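Local atomic coordinates of DNA ligase (Aquifex aeolicus, PDB entry 3QWU), a protein that probably joins nucleic acid ends as an ATP-dependent DNA ligase, and binds adenosine and calcium. Residues L115-L127 with M174-E186. Sequence-based numbering, arbitrary orientation.
Sequences LIDLRILDENPDL and MELIEKYNLPHVE. With ADN (adenosine), chain C.
Ile-120 lies over one face of the Tyr-180 ring: its CB sits 3.7 Å from the ring centroid and 17° off the normal, a CH-pi contact. CG1, swung anti to the backbone N (chi1 -180°), runs on past the ring and puts CD1 3.7 Å from Leu-182 CD1. Lys-179 CG lies over the opposite face, toward the rim. Arg-119 comes to the ring edge with the two planes 61° apart, so Tyr-180 CD2 stands over the guanidinium centre and no parallel stack forms. Three partners grip the phenol oxygen. Tyr-180 OH donates to Glu-123 OE1 at a very short 2.5 Å, while Asn-124 ND2 (3.0 Å) and Lys-179 NZ (2.9 Å) donate to it. The same Asn-124 ND2 also reaches Ile-120 O, in the carbonyl plane, which fixes the amide's rotation. A phenylalanine in place of Tyr-180 would probably leave Glu-123 OE1 without this hydrogen-bond donor, and Asn-124 ND2 and Lys-179 NZ without a shared acceptor. Leu-127 and Leu-176 meet tip to tip, their CD1 atoms 3.9 Å apart. Thus helix 119-123 packs against the C-terminal part of helix 170-180, from which the chain runs on to Val-185 in the adenosine pocket, consistent with the adenylation domain of ATP-dependent ligases.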
# COMPACT_ATOMS: atom_id res chain seq x y z
N LEU A 115 -6.42 16.00 -34.20
CA LEU A 115 -7.25 15.16 -33.36
C LEU A 115 -8.77 15.34 -33.58
O LEU A 115 -9.55 14.36 -33.45
CB LEU A 115 -6.91 15.39 -31.90
CG LEU A 115 -5.47 14.99 -31.47
CD1 LEU A 115 -5.24 15.51 -30.07
CD2 LEU A 115 -5.24 13.51 -31.51
N ILE A 116 -9.19 16.55 -33.92
CA ILE A 116 -10.60 16.89 -33.90
C ILE A 116 -10.84 18.19 -34.65
O ILE A 116 -10.06 19.15 -34.57
CB ILE A 116 -11.13 16.99 -32.46
CG1 ILE A 116 -12.64 17.18 -32.48
CG2 ILE A 116 -10.46 18.15 -31.67
CD1 ILE A 116 -13.27 17.22 -31.12
N ASP A 117 -11.92 18.22 -35.41
CA ASP A 117 -12.36 19.39 -36.14
C ASP A 117 -13.18 20.28 -35.16
O ASP A 117 -14.16 19.81 -34.57
CB ASP A 117 -13.17 18.91 -37.35
CG ASP A 117 -13.96 20.01 -38.07
OD1 ASP A 117 -13.61 21.24 -37.98
OD2 ASP A 117 -14.97 19.61 -38.73
N LEU A 118 -12.80 21.55 -35.05
CA LEU A 118 -13.33 22.45 -34.05
C LEU A 118 -14.27 23.57 -34.58
O LEU A 118 -14.51 24.57 -33.89
CB LEU A 118 -12.17 23.01 -33.23
CG LEU A 118 -11.61 21.95 -32.24
CD1 LEU A 118 -10.36 22.48 -31.50
CD2 LEU A 118 -12.69 21.45 -31.21
N ARG A 119 -14.81 23.35 -35.78
CA ARG A 119 -16.01 24.06 -36.30
C ARG A 119 -17.11 24.18 -35.25
O ARG A 119 -17.67 25.25 -35.06
CB ARG A 119 -16.59 23.30 -37.52
CG ARG A 119 -17.59 24.02 -38.39
CD ARG A 119 -17.88 23.20 -39.67
NE ARG A 119 -19.28 22.75 -39.78
CZ ARG A 119 -19.72 21.48 -39.78
NH1 ARG A 119 -18.86 20.45 -39.68
NH2 ARG A 119 -21.03 21.21 -39.87
N ILE A 120 -17.41 23.07 -34.58
CA ILE A 120 -18.39 23.09 -33.45
C ILE A 120 -18.17 24.23 -32.43
O ILE A 120 -19.11 24.87 -31.99
CB ILE A 120 -18.45 21.73 -32.74
CG1 ILE A 120 -19.46 21.75 -31.59
CG2 ILE A 120 -17.10 21.35 -32.16
CD1 ILE A 120 -19.63 20.39 -30.90
N LEU A 121 -16.93 24.50 -32.07
CA LEU A 121 -16.64 25.62 -31.18
C LEU A 121 -16.84 26.95 -31.93
O LEU A 121 -17.47 27.88 -31.41
CB LEU A 121 -15.21 25.53 -30.56
CG LEU A 121 -14.93 24.27 -29.67
CD1 LEU A 121 -13.51 24.26 -29.10
CD2 LEU A 121 -15.96 24.10 -28.53
N ASP A 122 -16.36 27.04 -33.16
CA ASP A 122 -16.59 28.25 -33.93
C ASP A 122 -18.07 28.62 -33.93
O ASP A 122 -18.41 29.80 -33.80
CB ASP A 122 -16.09 28.10 -35.36
CG ASP A 122 -14.58 27.92 -35.43
OD1 ASP A 122 -13.88 28.32 -34.48
OD2 ASP A 122 -14.10 27.36 -36.43
N GLU A 123 -18.94 27.62 -34.06
CA GLU A 123 -20.38 27.84 -34.15
C GLU A 123 -21.06 27.87 -32.79
O GLU A 123 -22.15 28.35 -32.68
CB GLU A 123 -21.06 26.78 -35.05
CG GLU A 123 -20.47 26.81 -36.47
CD GLU A 123 -21.17 25.92 -37.48
OE1 GLU A 123 -22.06 25.13 -37.12
OE2 GLU A 123 -20.84 26.01 -38.66
N ASN A 124 -20.41 27.34 -31.77
CA ASN A 124 -20.94 27.29 -30.43
C ASN A 124 -19.79 27.58 -29.47
O ASN A 124 -19.35 26.69 -28.77
CB ASN A 124 -21.50 25.89 -30.17
CG ASN A 124 -22.42 25.38 -31.33
OD1 ASN A 124 -23.64 25.53 -31.24
ND2 ASN A 124 -21.83 24.79 -32.41
N PRO A 125 -19.29 28.84 -29.43
CA PRO A 125 -18.11 29.20 -28.57
C PRO A 125 -18.26 29.07 -27.04
O PRO A 125 -17.28 29.18 -26.32
CB PRO A 125 -17.80 30.67 -28.96
CG PRO A 125 -19.03 31.15 -29.64
CD PRO A 125 -19.71 29.97 -30.28
N ASP A 126 -19.46 28.80 -26.57
CA ASP A 126 -19.73 28.46 -25.16
C ASP A 126 -19.32 27.00 -24.76
O ASP A 126 -19.09 26.69 -23.58
CB ASP A 126 -21.23 28.72 -24.85
CG ASP A 126 -22.21 28.01 -25.85
OD1 ASP A 126 -22.11 28.22 -27.13
OD2 ASP A 126 -23.09 27.25 -25.36
N LEU A 127 -19.26 26.10 -25.73
CA LEU A 127 -19.00 24.69 -25.44
C LEU A 127 -17.55 24.40 -24.95
O LEU A 127 -16.53 25.03 -25.36
CB LEU A 127 -19.34 23.84 -26.66
CG LEU A 127 -20.81 23.77 -27.05
CD1 LEU A 127 -20.97 22.80 -28.21
CD2 LEU A 127 -21.70 23.41 -25.88
N MET A 174 -25.48 13.63 -27.92
CA MET A 174 -25.53 12.79 -29.11
C MET A 174 -25.89 13.61 -30.37
O MET A 174 -25.35 13.34 -31.42
CB MET A 174 -26.41 11.54 -28.88
CG MET A 174 -25.76 10.59 -27.85
SD MET A 174 -26.63 9.10 -27.18
CE MET A 174 -27.02 8.16 -28.69
N GLU A 175 -26.67 14.68 -30.24
CA GLU A 175 -26.98 15.55 -31.39
C GLU A 175 -25.78 16.36 -31.87
O GLU A 175 -25.54 16.44 -33.09
CB GLU A 175 -28.16 16.47 -31.09
CG GLU A 175 -29.52 15.84 -31.46
CD GLU A 175 -30.67 16.22 -30.52
OE1 GLU A 175 -30.68 17.37 -30.00
OE2 GLU A 175 -31.58 15.37 -30.30
N LEU A 176 -25.02 16.96 -30.95
CA LEU A 176 -23.83 17.70 -31.37
C LEU A 176 -22.79 16.81 -32.06
O LEU A 176 -22.16 17.24 -33.01
CB LEU A 176 -23.19 18.44 -30.22
CG LEU A 176 -24.03 19.60 -29.72
CD1 LEU A 176 -23.60 19.96 -28.30
CD2 LEU A 176 -24.02 20.89 -30.69
N ILE A 177 -22.61 15.60 -31.56
CA ILE A 177 -21.62 14.67 -32.10
C ILE A 177 -22.04 14.21 -33.48
O ILE A 177 -21.21 14.10 -34.39
CB ILE A 177 -21.49 13.45 -31.22
CG1 ILE A 177 -20.88 13.83 -29.86
CG2 ILE A 177 -20.64 12.37 -31.88
CD1 ILE A 177 -20.97 12.69 -28.78
N GLU A 178 -23.33 13.98 -33.67
CA GLU A 178 -23.84 13.56 -34.98
C GLU A 178 -23.71 14.75 -35.98
O GLU A 178 -23.22 14.58 -37.10
CB GLU A 178 -25.25 12.98 -34.87
CG GLU A 178 -26.10 12.98 -36.16
CD GLU A 178 -25.93 11.73 -37.09
OE1 GLU A 178 -24.89 11.02 -37.02
OE2 GLU A 178 -26.85 11.50 -37.92
N LYS A 179 -24.06 15.95 -35.54
CA LYS A 179 -24.05 17.10 -36.44
C LYS A 179 -22.65 17.39 -37.00
O LYS A 179 -22.49 17.50 -38.22
CB LYS A 179 -24.59 18.33 -35.71
CG LYS A 179 -24.80 19.54 -36.60
CD LYS A 179 -25.43 20.68 -35.84
CE LYS A 179 -25.48 21.92 -36.69
NZ LYS A 179 -25.24 23.13 -35.86
N TYR A 180 -21.66 17.44 -36.11
CA TYR A 180 -20.30 17.87 -36.43
C TYR A 180 -19.34 16.71 -36.69
O TYR A 180 -18.13 16.91 -36.93
CB TYR A 180 -19.78 18.73 -35.29
CG TYR A 180 -20.51 20.05 -35.20
CD1 TYR A 180 -21.39 20.33 -34.15
CD2 TYR A 180 -20.33 21.02 -36.18
CE1 TYR A 180 -22.06 21.57 -34.10
CE2 TYR A 180 -20.96 22.23 -36.12
CZ TYR A 180 -21.82 22.51 -35.11
OH TYR A 180 -22.44 23.70 -35.13
N ASN A 181 -19.89 15.51 -36.59
CA ASN A 181 -19.18 14.29 -36.88
C ASN A 181 -17.98 14.01 -36.02
O ASN A 181 -16.96 13.57 -36.50
CB ASN A 181 -18.74 14.33 -38.30
CG ASN A 181 -18.92 13.04 -38.96
OD1 ASN A 181 -20.05 12.72 -39.44
ND2 ASN A 181 -17.85 12.24 -38.97
N LEU A 182 -18.11 14.24 -34.73
CA LEU A 182 -16.99 14.09 -33.81
C LEU A 182 -16.69 12.61 -33.50
O LEU A 182 -17.56 11.78 -33.52
CB LEU A 182 -17.30 14.88 -32.53
CG LEU A 182 -17.58 16.38 -32.77
CD1 LEU A 182 -17.89 17.13 -31.49
CD2 LEU A 182 -16.39 17.03 -33.52
N PRO A 183 -15.42 12.29 -33.25
CA PRO A 183 -15.09 10.98 -32.70
C PRO A 183 -15.59 10.91 -31.25
O PRO A 183 -15.42 11.89 -30.49
CB PRO A 183 -13.56 10.95 -32.76
CG PRO A 183 -13.12 12.42 -32.72
CD PRO A 183 -14.28 13.23 -33.25
N HIS A 184 -16.19 9.79 -30.86
CA HIS A 184 -16.87 9.67 -29.56
C HIS A 184 -16.61 8.31 -28.93
O HIS A 184 -16.20 7.37 -29.60
CB HIS A 184 -18.36 9.83 -29.78
CG HIS A 184 -18.90 8.83 -30.76
ND1 HIS A 184 -19.11 9.13 -32.08
CD2 HIS A 184 -19.14 7.51 -30.63
CE1 HIS A 184 -19.51 8.04 -32.72
NE2 HIS A 184 -19.54 7.04 -31.86
N VAL A 185 -16.87 8.20 -27.63
CA VAL A 185 -16.73 6.92 -26.92
C VAL A 185 -17.85 6.04 -27.44
O VAL A 185 -18.86 6.58 -27.89
CB VAL A 185 -16.77 7.12 -25.37
CG1 VAL A 185 -15.53 7.90 -24.89
CG2 VAL A 185 -18.04 7.86 -24.93
N GLU A 186 -17.66 4.72 -27.49
CA GLU A 186 -18.72 3.81 -27.92
C GLU A 186 -19.90 3.96 -26.98
O GLU A 186 -19.70 4.04 -25.77
CB GLU A 186 -18.23 2.33 -27.93
CG GLU A 186 -19.40 1.30 -28.13
CD GLU A 186 -18.97 -0.15 -28.22
OE1 GLU A 186 -17.82 -0.45 -27.89
OE2 GLU A 186 -19.80 -1.03 -28.60
O5' ADN C . -12.84 9.69 -13.68
C5' ADN C . -13.12 8.88 -14.82
C4' ADN C . -12.20 9.27 -15.97
O4' ADN C . -12.31 8.35 -17.09
C3' ADN C . -12.57 10.64 -16.51
O3' ADN C . -11.93 11.74 -15.88
C2' ADN C . -12.24 10.55 -18.00
O2' ADN C . -11.01 11.18 -18.29
C1' ADN C . -12.16 9.06 -18.33
N9 ADN C . -13.20 8.59 -19.26
C8 ADN C . -12.97 7.70 -20.25
N7 ADN C . -14.10 7.43 -20.96
C5 ADN C . -15.08 8.15 -20.36
C6 ADN C . -16.52 8.29 -20.57
N6 ADN C . -17.07 7.59 -21.60
N1 ADN C . -17.22 9.16 -19.78
C2 ADN C . -16.60 9.83 -18.76
N3 ADN C . -15.27 9.72 -18.49
C4 ADN C . -14.49 8.92 -19.25
O HOH W 1 -17.19 19.31 -37.82